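PDB 5DYN: putative peptidase from Bacteroides fragilis, which probably cleaves proteins as a clostripain-family (C11) cysteine protease and is linked to activation of the B. fragilis toxin. Local coordinates for residues B[50-55]-B[111-116]. Numbering follows the deposited sequence.
With NA (sodium ion), chain J.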
# COMPACT_ATOMS: atom_id res chain seq x y z
N TYR B 50 7.00 -0.09 8.71
CA TYR B 50 5.75 -0.80 8.45
C TYR B 50 5.07 -0.39 7.15
O TYR B 50 5.01 0.80 6.81
CB TYR B 50 4.78 -0.61 9.62
CG TYR B 50 5.33 -1.14 10.93
CD1 TYR B 50 5.27 -2.50 11.22
CD2 TYR B 50 5.92 -0.30 11.86
CE1 TYR B 50 5.78 -3.00 12.40
CE2 TYR B 50 6.42 -0.79 13.05
CZ TYR B 50 6.35 -2.14 13.31
OH TYR B 50 6.85 -2.64 14.49
N LEU B 51 4.56 -1.38 6.43
CA LEU B 51 3.80 -1.16 5.20
C LEU B 51 2.31 -1.35 5.47
O LEU B 51 1.89 -2.40 5.95
CB LEU B 51 4.25 -2.10 4.09
CG LEU B 51 3.47 -2.02 2.78
CD1 LEU B 51 3.72 -0.70 2.08
CD2 LEU B 51 3.80 -3.19 1.87
N ILE B 52 1.51 -0.32 5.18
CA ILE B 52 0.08 -0.36 5.45
C ILE B 52 -0.74 -0.17 4.19
O ILE B 52 -0.70 0.90 3.57
CB ILE B 52 -0.32 0.72 6.48
CG1 ILE B 52 0.68 0.76 7.64
CG2 ILE B 52 -1.74 0.48 6.97
CD1 ILE B 52 0.53 1.97 8.52
N SER B 53 -1.51 -1.19 3.82
CA SER B 53 -2.37 -1.13 2.64
C SER B 53 -3.28 -2.35 2.59
O SER B 53 -3.41 -3.09 3.56
CB SER B 53 -1.54 -1.03 1.36
OG SER B 53 -2.35 -0.76 0.23
N SER B 54 -3.92 -2.55 1.44
CA SER B 54 -4.72 -3.75 1.22
C SER B 54 -4.09 -4.59 0.13
O SER B 54 -3.54 -4.05 -0.83
CB SER B 54 -6.16 -3.39 0.82
OG SER B 54 -6.91 -4.55 0.51
N PRO B 55 -4.14 -5.92 0.28
CA PRO B 55 -3.66 -6.81 -0.78
C PRO B 55 -4.60 -6.79 -1.98
O PRO B 55 -4.22 -7.16 -3.09
CB PRO B 55 -3.63 -8.18 -0.11
CG PRO B 55 -4.68 -8.09 0.95
CD PRO B 55 -4.62 -6.67 1.45
N VAL B 111 -7.47 -4.60 5.66
CA VAL B 111 -6.23 -3.86 5.87
C VAL B 111 -5.17 -4.75 6.54
O VAL B 111 -5.47 -5.48 7.48
CB VAL B 111 -6.46 -2.61 6.76
CG1 VAL B 111 -5.16 -1.83 6.94
CG2 VAL B 111 -7.53 -1.72 6.16
N GLY B 112 -3.94 -4.67 6.04
CA GLY B 112 -2.84 -5.40 6.63
C GLY B 112 -1.66 -4.51 6.94
O GLY B 112 -1.45 -3.49 6.28
N VAL B 113 -0.88 -4.87 7.95
CA VAL B 113 0.36 -4.17 8.24
C VAL B 113 1.53 -5.15 8.25
O VAL B 113 1.50 -6.17 8.94
CB VAL B 113 0.31 -3.44 9.59
CG1 VAL B 113 1.59 -2.65 9.81
CG2 VAL B 113 -0.88 -2.51 9.64
N ALA B 114 2.56 -4.83 7.48
CA ALA B 114 3.72 -5.71 7.35
C ALA B 114 4.95 -5.10 7.99
O ALA B 114 5.25 -3.92 7.79
CB ALA B 114 3.98 -6.02 5.88
N LYS B 115 5.67 -5.90 8.78
CA LYS B 115 6.93 -5.47 9.37
C LYS B 115 8.06 -5.59 8.35
O LYS B 115 8.46 -6.69 7.99
CB LYS B 115 7.23 -6.29 10.63
CG LYS B 115 8.38 -5.75 11.47
CD LYS B 115 8.47 -6.46 12.82
CE LYS B 115 9.51 -5.81 13.72
NZ LYS B 115 9.49 -6.36 15.10
N MET B 116 8.55 -4.45 7.89
CA MET B 116 9.54 -4.40 6.81
C MET B 116 10.85 -5.09 7.15
O MET B 116 11.49 -5.68 6.27
CB MET B 116 9.82 -2.95 6.43
CG MET B 116 8.63 -2.19 5.87
SD MET B 116 8.26 -2.65 4.17
CE MET B 116 7.79 -1.05 3.51
NA NA J . -1.72 -6.87 -3.88
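Strands 50-53 and 111-115 run antiparallel, their axes 164° apart, as neighbours in the mixed five-stranded sheet of this clostripain-family C-terminal fragment of the protease. Two hydrogen-bonded pairs fix the register. In the first, L51 N donates to A114 O and A114 N returns a 2.9 Å bond to L51 O, both in the carbonyl planes. The second, S53 with G112, is lopsided: G112 N meets S53 O at 3.0 Å, nearly along the C=O axis, whereas the return bond from S53 N to G112 O is weak at 3.4 Å.

The enclosed part is the middle, where I52 and V113 are both buried. They form a non-hydrogen-bonded pair and point the same way side by side; V113 holds CG1 anti to its backbone N (chi1 -176°), which turns CG2 toward both I52 CG1 and I52 CG2, each 4.1 Å away. A79 and A83 of helix 78-92 cover this face. On the other face, the bent chain of M116 curls back and brings CE to 3.7 Å from L51 CB.

The solvent side is the partly exposed pair Y50 and K115, joined to the middle by Y50 CB, 3.8 Å from V113 CG1. With Y50 CG beside its own backbone N (chi1 -61°), the ring runs alongside the extended lysine, and Y50 CE1 lies 3.9 Å from K115 CG. This is contact with the aliphatic stem, leaving the ammonium beyond it.

Just past the strand, P55 O coordinates a sodium ion at 2.6 Å, completed by F34 O and S212 OG; within it, S53 OG already bonds to F30 O of strand 25-31. The chemistry implies that main-chain bonds set the alignment, to which apolar contacts of I52, V113 and V111 on one face and of L51 with M116 and A114 on the other add.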